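Local coordinates for protein SmhA (Serratia marcescens, PDB 7A27) that is the A component of Smh, a tripartite alpha-pore-forming toxin, and probably acts with its two partner proteins to make pores in target membranes, at residues 33-38 with 59-64; 55-60 with 142-147. One frame throughout, in Å; residues are numbered along the deposited sequence.

Interaction 1: residues 33-38 with 59-64; sequences NLLLSQ and NQLRQQ
Arg62 reaches across the C-terminal end of helix 14-37 with its guanidinium set over Leu36 CA, while the isobutyl group of Leu36 crosses the base of the arginine obliquely: Leu36 CD2 lies 3.8 Å from Arg62 CB, and the same methyl sits 3.5 Å from Arg62 O. In both residues CG is anti to the carbonyl carbon. A bend at chi3 (72°) then turns the arginine toward the carbonyl oxygens at the helix end. There Arg62 NH1 makes a weak hydrogen bond to Gln38 O, at 3.0 Å and with an angle of 123° at the hydrogen; this oxygen lies at the edge of the guanidinium, near its plane. Arg62 NH1 also comes within 3.2 Å of Leu35 O. Gln38 is the first residue to leave helical geometry, so the arginine meets a helix C-terminus, whose partial negative charge would be expected to suit a cation. The setting is a pair of helices from the elongated helical bundle; the axes of the segments 33-37 and 59-64 approach to 9.0 Å, at 135°. On the buried flank Leu35 and Leu61 each point toward the opposite segment and meet through their methyls, Leu35 CD2 to Leu61 CD1 at 4.2 Å. Helix 272-299 covers that flank through Phe287 against Leu35 and Val280 against Leu61, and the side-chain amide of Gln38 turns elsewhere, hydrogen-bonding Ser234, Gln283 and Met232.

Interaction 2: residues 55-60 with 142-147; sequences KAYQNQ and PLMGNF
Tyr57 OH is held by one hydrogen bond, to Gln281 OE1 on helix 272-299, and its remaining close neighbours across this contact are carbons of Met144. Met144 CG lies 3.4 Å from Tyr57 OH, the two side chains running side by side and pointing the same way. The phenol reaches this place because its CG is anti to the backbone N (chi1 -177°), which extends the ring from helix 48-96 toward helix 104-155. One face of the ring receives Phe147 in an offset stack: the centroids are 4.1 Å apart and the planes differ by 18°. The offset brings Phe147 CB almost squarely over the tyrosine ring, 3.6 Å from its centroid and 6° off the normal, a CH-pi contact. Tyr57 CB returns the arrangement over the phenylalanine face, at 4.3 Å from that centroid. Each ring therefore overlies the root of the other. In the plane of the phenol, Leu143 CG approaches the ring edge, 4.0 Å from Tyr57 CE1. The isobutyl group of Leu143 also crosses Gln60 obliquely, with Leu143 CD1 3.6 Å from Gln60 CG; that CG, anti to the backbone N, is placed against the leucine, and a bend at chi2 turns the amide away from the extended line. The axes of the segments 55-60 and 142-147 run nearly antiparallel and approach to 11.3 Å, a spacing bridged by the two aromatic side chains. Helix 272-299 packs beside this antiparallel pair, setting Val280 and Ala284 against Tyr57 and Gln281 and Gln285 against Met144.

In the fold
Helix 48-96 carries a segment of both contacts, and Asn59 and Gln60 belong to each. Along the chain the order is 33-38, then the overlapping 55-60 and 59-64, then 142-147, so helices 14-37, 48-96 and 104-155 are joined in sequence. The two centres lie 11 Å apart, on the same side of the chain's centre. Interactions 1 and 2 touch directly where Gln38 CG packs against Gln58 NE2, at 3.7 Å. Helix 272-299 contacts residues of both, placing a later part of the chain against the N-terminal helices in this soluble form. Both contacts lie away from the calcium-binding residue Asn359.

Interaction 1: residues 33-38 with 59-64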
ATOM      1  N   ASN A  33     -10.774  -1.048  -3.482  1.00 71.28           N
ATOM      2  CA  ASN A  33     -11.952  -0.303  -3.980  1.00 73.50           C
ATOM      3  C   ASN A  33     -12.386  -0.886  -5.327  1.00 73.81           C
ATOM      4  O   ASN A  33     -13.604  -0.911  -5.592  1.00 74.03           O
ATOM      5  CB  ASN A  33     -11.677   1.193  -4.097  1.00 74.61           C
ATOM      6  CG  ASN A  33     -11.742   1.910  -2.768  1.00 75.94           C
ATOM      7  OD1 ASN A  33     -12.637   1.655  -1.948  1.00 76.81           O
ATOM      8  ND2 ASN A  33     -10.811   2.838  -2.570  1.00 76.94           N
ATOM      9  N   LEU A  34     -11.434  -1.343  -6.141  1.00 71.44           N
ATOM     10  CA  LEU A  34     -11.738  -1.904  -7.476  1.00 71.00           C
ATOM     11  C   LEU A  34     -12.501  -3.222  -7.283  1.00 70.80           C
ATOM     12  O   LEU A  34     -13.503  -3.410  -7.957  1.00 71.26           O
ATOM     13  CB  LEU A  34     -10.441  -2.104  -8.262  1.00 70.44           C
ATOM     14  CG  LEU A  34     -10.614  -2.621  -9.686  1.00 71.42           C
ATOM     15  CD1 LEU A  34     -11.283  -1.592 -10.583  1.00 74.00           C
ATOM     16  CD2 LEU A  34      -9.280  -3.012 -10.267  1.00 70.69           C
ATOM     17  N   LEU A  35     -12.050  -4.091  -6.379  1.00 69.58           N
ATOM     18  CA  LEU A  35     -12.702  -5.400  -6.083  1.00 69.59           C
ATOM     19  C   LEU A  35     -14.123  -5.215  -5.546  1.00 71.39           C
ATOM     20  O   LEU A  35     -14.990  -6.097  -5.850  1.00 74.86           O
ATOM     21  CB  LEU A  35     -11.864  -6.147  -5.051  1.00 68.80           C
ATOM     22  CG  LEU A  35     -10.647  -6.868  -5.607  1.00 67.99           C
ATOM     23  CD1 LEU A  35      -9.790  -7.347  -4.455  1.00 67.28           C
ATOM     24  CD2 LEU A  35     -11.068  -8.030  -6.490  1.00 69.45           C
ATOM     25  N   LEU A  36     -14.359  -4.131  -4.793  1.00 69.97           N
ATOM     26  CA  LEU A  36     -15.661  -3.826  -4.136  1.00 70.71           C
ATOM     27  C   LEU A  36     -16.593  -3.082  -5.091  1.00 72.26           C
ATOM     28  O   LEU A  36     -17.802  -3.090  -4.805  1.00 76.76           O
ATOM     29  CB  LEU A  36     -15.405  -3.001  -2.870  1.00 70.00           C
ATOM     30  CG  LEU A  36     -14.693  -3.746  -1.750  1.00 69.21           C
ATOM     31  CD1 LEU A  36     -14.136  -2.797  -0.705  1.00 68.97           C
ATOM     32  CD2 LEU A  36     -15.619  -4.767  -1.111  1.00 70.35           C
ATOM     33  N   SER A  37     -16.071  -2.444  -6.142  1.00 71.09           N
ATOM     34  CA  SER A  37     -16.862  -1.674  -7.142  1.00 72.22           C
ATOM     35  C   SER A  37     -17.307  -2.604  -8.264  1.00 70.83           C
ATOM     36  O   SER A  37     -18.390  -2.397  -8.822  1.00 72.45           O
ATOM     37  CB  SER A  37     -16.081  -0.499  -7.688  1.00 72.94           C
ATOM     38  OG  SER A  37     -15.720   0.385  -6.637  1.00 74.59           O
ATOM     39  N   GLN A  38     -16.484  -3.591  -8.570  1.00 69.09           N
ATOM     40  CA  GLN A  38     -16.725  -4.586  -9.639  1.00 70.61           C
ATOM     41  C   GLN A  38     -18.106  -5.205  -9.441  1.00 71.54           C
ATOM     42  O   GLN A  38     -18.397  -5.660  -8.338  1.00 71.93           O
ATOM     43  CB  GLN A  38     -15.618  -5.651  -9.622  1.00 69.82           C
ATOM     44  CG  GLN A  38     -15.825  -6.790 -10.612  1.00 70.20           C
ATOM     45  CD  GLN A  38     -16.000  -6.295 -12.024  1.00 71.18           C
ATOM     46  OE1 GLN A  38     -15.198  -5.519 -12.538  1.00 70.29           O
ATOM     47  NE2 GLN A  38     -17.067  -6.751 -12.662  1.00 73.54           N
ATOM     48  N   ASN A  59     -16.773 -13.383  -3.736  1.00 80.95           N
ATOM     49  CA  ASN A  59     -17.309 -13.057  -2.387  1.00 80.83           C
ATOM     50  C   ASN A  59     -16.150 -13.022  -1.383  1.00 80.50           C
ATOM     51  O   ASN A  59     -16.030 -12.034  -0.656  1.00 80.03           O
ATOM     52  CB  ASN A  59     -18.369 -14.046  -1.905  1.00 81.30           C
ATOM     53  CG  ASN A  59     -19.019 -13.545  -0.633  1.00 81.36           C
ATOM     54  OD1 ASN A  59     -18.764 -14.090   0.437  1.00 79.76           O
ATOM     55  ND2 ASN A  59     -19.778 -12.458  -0.734  1.00 80.83           N
ATOM     56  N   GLN A  60     -15.306 -14.057  -1.376  1.00 79.84           N
ATOM     57  CA  GLN A  60     -14.198 -14.197  -0.410  1.00 78.41           C
ATOM     58  C   GLN A  60     -13.205 -13.038  -0.601  1.00 75.58           C
ATOM     59  O   GLN A  60     -12.635 -12.595   0.404  1.00 75.24           O
ATOM     60  CB  GLN A  60     -13.657 -15.628  -0.494  1.00 79.70           C
ATOM     61  CG  GLN A  60     -12.609 -15.958   0.571  1.00 81.45           C
ATOM     62  CD  GLN A  60     -13.039 -15.790   2.016  1.00 82.08           C
ATOM     63  OE1 GLN A  60     -12.420 -15.035   2.786  1.00 79.88           O
ATOM     64  NE2 GLN A  60     -14.092 -16.511   2.397  1.00 82.72           N
ATOM     65  N   LEU A  61     -13.054 -12.511  -1.821  1.00 74.33           N
ATOM     66  CA  LEU A  61     -12.138 -11.371  -2.135  1.00 71.99           C
ATOM     67  C   LEU A  61     -12.725 -10.054  -1.609  1.00 71.60           C
ATOM     68  O   LEU A  61     -11.965  -9.267  -1.028  1.00 68.80           O
ATOM     69  CB  LEU A  61     -11.892 -11.267  -3.643  1.00 70.93           C
ATOM     70  CG  LEU A  61     -10.918 -12.282  -4.235  1.00 70.33           C
ATOM     71  CD1 LEU A  61     -10.960 -12.210  -5.749  1.00 70.61           C
ATOM     72  CD2 LEU A  61      -9.499 -12.068  -3.722  1.00 68.15           C
ATOM     73  N   ARG A  62     -14.020  -9.815  -1.808  1.00 71.95           N
ATOM     74  CA  ARG A  62     -14.684  -8.581  -1.321  1.00 71.97           C
ATOM     75  C   ARG A  62     -14.577  -8.527   0.206  1.00 71.87           C
ATOM     76  O   ARG A  62     -14.348  -7.420   0.724  1.00 73.28           O
ATOM     77  CB  ARG A  62     -16.124  -8.508  -1.830  1.00 74.81           C
ATOM     78  CG  ARG A  62     -16.197  -8.344  -3.338  1.00 76.66           C
ATOM     79  CD  ARG A  62     -17.547  -8.707  -3.901  1.00 79.98           C
ATOM     80  NE  ARG A  62     -18.568  -7.725  -3.584  1.00 82.19           N
ATOM     81  CZ  ARG A  62     -18.847  -6.671  -4.328  1.00 81.80           C
ATOM     82  NH1 ARG A  62     -18.172  -6.427  -5.439  1.00 79.94           N
ATOM     83  NH2 ARG A  62     -19.804  -5.852  -3.936  1.00 84.54           N
ATOM     84  N   GLN A  63     -14.698  -9.670   0.899  1.00 71.17           N
ATOM     85  CA  GLN A  63     -14.548  -9.743   2.379  1.00 70.75           C
ATOM     86  C   GLN A  63     -13.144  -9.246   2.741  1.00 70.47           C
ATOM     87  O   GLN A  63     -13.037  -8.384   3.612  1.00 70.20           O
ATOM     88  CB  GLN A  63     -14.785 -11.145   2.954  1.00 70.56           C
ATOM     89  CG  GLN A  63     -16.182 -11.689   2.691  1.00 71.90           C
ATOM     90  CD  GLN A  63     -16.471 -12.998   3.388  1.00 72.51           C
ATOM     91  OE1 GLN A  63     -16.001 -13.263   4.478  1.00 73.05           O
ATOM     92  NE2 GLN A  63     -17.290 -13.833   2.777  1.00 73.32           N
ATOM     93  N   GLN A  64     -12.101  -9.710   2.048  1.00 71.99           N
ATOM     94  CA  GLN A  64     -10.697  -9.347   2.379  1.00 72.87           C
ATOM     95  C   GLN A  64     -10.396  -7.903   1.980  1.00 71.39           C
ATOM     96  O   GLN A  64      -9.554  -7.284   2.663  1.00 69.76           O
ATOM     97  CB  GLN A  64      -9.733 -10.340   1.739  1.00 73.97           C
ATOM     98  CG  GLN A  64      -9.927 -11.740   2.297  1.00 75.86           C
ATOM     99  CD  GLN A  64      -9.924 -11.706   3.806  1.00 77.49           C
ATOM    100  OE1 GLN A  64      -9.130 -11.004   4.439  1.00 76.02           O
ATOM    101  NE2 GLN A  64     -10.850 -12.439   4.397  1.00 79.92           N
TER

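Interaction 2: residues 55-60 with 142-147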
ATOM      1  N   LYS A  55     -18.455 -17.099  -8.019  1.00 81.07           N
ATOM      2  CA  LYS A  55     -19.260 -16.353  -7.009  1.00 80.94           C
ATOM      3  C   LYS A  55     -18.620 -16.486  -5.619  1.00 80.97           C
ATOM      4  O   LYS A  55     -18.589 -15.477  -4.905  1.00 81.12           O
ATOM      5  CB  LYS A  55     -20.706 -16.855  -6.962  1.00 82.52           C
ATOM      6  CG  LYS A  55     -21.596 -16.404  -8.113  1.00 82.73           C
ATOM      7  CD  LYS A  55     -23.007 -16.970  -8.051  1.00 85.38           C
ATOM      8  CE  LYS A  55     -23.891 -16.540  -9.209  1.00 85.78           C
ATOM      9  NZ  LYS A  55     -25.168 -17.291  -9.238  1.00 87.91           N
ATOM     10  N   ALA A  56     -18.139 -17.681  -5.247  1.00 81.30           N
ATOM     11  CA  ALA A  56     -17.503 -17.978  -3.937  1.00 80.70           C
ATOM     12  C   ALA A  56     -16.187 -17.212  -3.818  1.00 78.95           C
ATOM     13  O   ALA A  56     -15.941 -16.650  -2.744  1.00 77.86           O
ATOM     14  CB  ALA A  56     -17.261 -19.456  -3.767  1.00 81.69           C
ATOM     15  N   TYR A  57     -15.372 -17.216  -4.876  1.00 78.19           N
ATOM     16  CA  TYR A  57     -14.059 -16.531  -4.906  1.00 77.34           C
ATOM     17  C   TYR A  57     -14.280 -15.019  -4.884  1.00 76.99           C
ATOM     18  O   TYR A  57     -13.611 -14.326  -4.097  1.00 75.51           O
ATOM     19  CB  TYR A  57     -13.247 -16.967  -6.126  1.00 76.67           C
ATOM     20  CG  TYR A  57     -11.849 -16.397  -6.244  1.00 74.24           C
ATOM     21  CD1 TYR A  57     -10.910 -16.556  -5.234  1.00 73.94           C
ATOM     22  CD2 TYR A  57     -11.430 -15.792  -7.417  1.00 72.81           C
ATOM     23  CE1 TYR A  57      -9.617 -16.082  -5.370  1.00 72.91           C
ATOM     24  CE2 TYR A  57     -10.137 -15.322  -7.574  1.00 71.92           C
ATOM     25  CZ  TYR A  57      -9.226 -15.467  -6.550  1.00 71.54           C
ATOM     26  OH  TYR A  57      -7.956 -15.004  -6.724  1.00 69.87           O
ATOM     27  N   GLN A  58     -15.198 -14.520  -5.709  1.00 78.58           N
ATOM     28  CA  GLN A  58     -15.494 -13.070  -5.805  1.00 79.66           C
ATOM     29  C   GLN A  58     -15.962 -12.579  -4.430  1.00 80.26           C
ATOM     30  O   GLN A  58     -15.527 -11.477  -4.011  1.00 81.28           O
ATOM     31  CB  GLN A  58     -16.512 -12.796  -6.916  1.00 81.34           C
ATOM     32  CG  GLN A  58     -16.609 -11.329  -7.294  1.00 81.72           C
ATOM     33  CD  GLN A  58     -17.357 -11.111  -8.585  1.00 83.88           C
ATOM     34  OE1 GLN A  58     -18.263 -11.865  -8.951  1.00 85.61           O
ATOM     35  NE2 GLN A  58     -16.999 -10.035  -9.267  1.00 84.94           N
ATOM     36  N   ASN A  59     -16.773 -13.383  -3.736  1.00 80.95           N
ATOM     37  CA  ASN A  59     -17.309 -13.057  -2.387  1.00 80.83           C
ATOM     38  C   ASN A  59     -16.150 -13.022  -1.383  1.00 80.50           C
ATOM     39  O   ASN A  59     -16.030 -12.034  -0.656  1.00 80.03           O
ATOM     40  CB  ASN A  59     -18.369 -14.046  -1.905  1.00 81.30           C
ATOM     41  CG  ASN A  59     -19.019 -13.545  -0.633  1.00 81.36           C
ATOM     42  OD1 ASN A  59     -18.764 -14.090   0.437  1.00 79.76           O
ATOM     43  ND2 ASN A  59     -19.778 -12.458  -0.734  1.00 80.83           N
ATOM     44  N   GLN A  60     -15.306 -14.057  -1.376  1.00 79.84           N
ATOM     45  CA  GLN A  60     -14.198 -14.197  -0.410  1.00 78.41           C
ATOM     46  C   GLN A  60     -13.205 -13.038  -0.601  1.00 75.58           C
ATOM     47  O   GLN A  60     -12.635 -12.595   0.404  1.00 75.24           O
ATOM     48  CB  GLN A  60     -13.657 -15.628  -0.494  1.00 79.70           C
ATOM     49  CG  GLN A  60     -12.609 -15.958   0.571  1.00 81.45           C
ATOM     50  CD  GLN A  60     -13.039 -15.790   2.016  1.00 82.08           C
ATOM     51  OE1 GLN A  60     -12.420 -15.035   2.786  1.00 79.88           O
ATOM     52  NE2 GLN A  60     -14.092 -16.511   2.397  1.00 82.72           N
ATOM     53  N   PRO A 142      -2.806 -19.078  -0.799  1.00 72.76           N
ATOM     54  CA  PRO A 142      -3.521 -20.307  -1.137  1.00 75.40           C
ATOM     55  C   PRO A 142      -4.926 -20.115  -1.725  1.00 75.63           C
ATOM     56  O   PRO A 142      -5.352 -20.971  -2.455  1.00 75.84           O
ATOM     57  CB  PRO A 142      -3.655 -21.027   0.211  1.00 77.39           C
ATOM     58  CG  PRO A 142      -2.506 -20.492   1.021  1.00 76.43           C
ATOM     59  CD  PRO A 142      -2.455 -19.038   0.623  1.00 73.79           C
ATOM     60  N   LEU A 143      -5.614 -19.024  -1.374  1.00 75.11           N
ATOM     61  CA  LEU A 143      -6.976 -18.709  -1.884  1.00 75.66           C
ATOM     62  C   LEU A 143      -6.874 -18.443  -3.385  1.00 75.13           C
ATOM     63  O   LEU A 143      -7.692 -19.008  -4.143  1.00 76.76           O
ATOM     64  CB  LEU A 143      -7.553 -17.482  -1.173  1.00 75.46           C
ATOM     65  CG  LEU A 143      -8.981 -17.104  -1.603  1.00 75.68           C
ATOM     66  CD1 LEU A 143     -10.020 -17.998  -0.939  1.00 78.26           C
ATOM     67  CD2 LEU A 143      -9.289 -15.659  -1.280  1.00 74.34           C
ATOM     68  N   MET A 144      -5.923 -17.594  -3.780  1.00 74.35           N
ATOM     69  CA  MET A 144      -5.666 -17.237  -5.198  1.00 75.39           C
ATOM     70  C   MET A 144      -5.054 -18.455  -5.909  1.00 76.14           C
ATOM     71  O   MET A 144      -5.479 -18.766  -7.052  1.00 76.35           O
ATOM     72  CB  MET A 144      -4.726 -16.033  -5.300  1.00 74.90           C
ATOM     73  CG  MET A 144      -4.603 -15.497  -6.709  1.00 76.51           C
ATOM     74  SD  MET A 144      -3.582 -14.017  -6.813  1.00 77.15           S
ATOM     75  CE  MET A 144      -1.986 -14.678  -6.333  1.00 78.10           C
ATOM     76  N   GLY A 145      -4.112 -19.130  -5.247  1.00 76.28           N
ATOM     77  CA  GLY A 145      -3.451 -20.333  -5.774  1.00 78.22           C
ATOM     78  C   GLY A 145      -4.461 -21.386  -6.194  1.00 80.67           C
ATOM     79  O   GLY A 145      -4.261 -22.010  -7.256  1.00 84.89           O
ATOM     80  N   ASN A 146      -5.507 -21.591  -5.391  1.00 79.12           N
ATOM     81  CA  ASN A 146      -6.552 -22.620  -5.629  1.00 79.25           C
ATOM     82  C   ASN A 146      -7.430 -22.200  -6.809  1.00 78.95           C
ATOM     83  O   ASN A 146      -7.858 -23.079  -7.574  1.00 79.75           O
ATOM     84  CB  ASN A 146      -7.414 -22.871  -4.392  1.00 78.88           C
ATOM     85  CG  ASN A 146      -6.693 -23.648  -3.315  1.00 78.61           C
ATOM     86  OD1 ASN A 146      -5.744 -24.382  -3.585  1.00 78.67           O
ATOM     87  ND2 ASN A 146      -7.159 -23.508  -2.089  1.00 78.51           N
ATOM     88  N   PHE A 147      -7.709 -20.909  -6.950  1.00 77.03           N
ATOM     89  CA  PHE A 147      -8.578 -20.423  -8.045  1.00 77.36           C
ATOM     90  C   PHE A 147      -7.781 -20.517  -9.349  1.00 77.95           C
ATOM     91  O   PHE A 147      -8.409 -20.827 -10.378  1.00 80.68           O
ATOM     92  CB  PHE A 147      -9.146 -19.029  -7.757  1.00 75.72           C
ATOM     93  CG  PHE A 147     -10.225 -18.615  -8.731  1.00 74.15           C
ATOM     94  CD1 PHE A 147     -11.467 -19.228  -8.705  1.00 74.21           C
ATOM     95  CD2 PHE A 147      -9.983 -17.659  -9.707  1.00 72.05           C
ATOM     96  CE1 PHE A 147     -12.449 -18.872  -9.614  1.00 73.76           C
ATOM     97  CE2 PHE A 147     -10.970 -17.298 -10.614  1.00 71.90           C
ATOM     98  CZ  PHE A 147     -12.200 -17.910 -10.570  1.00 72.87           C
TER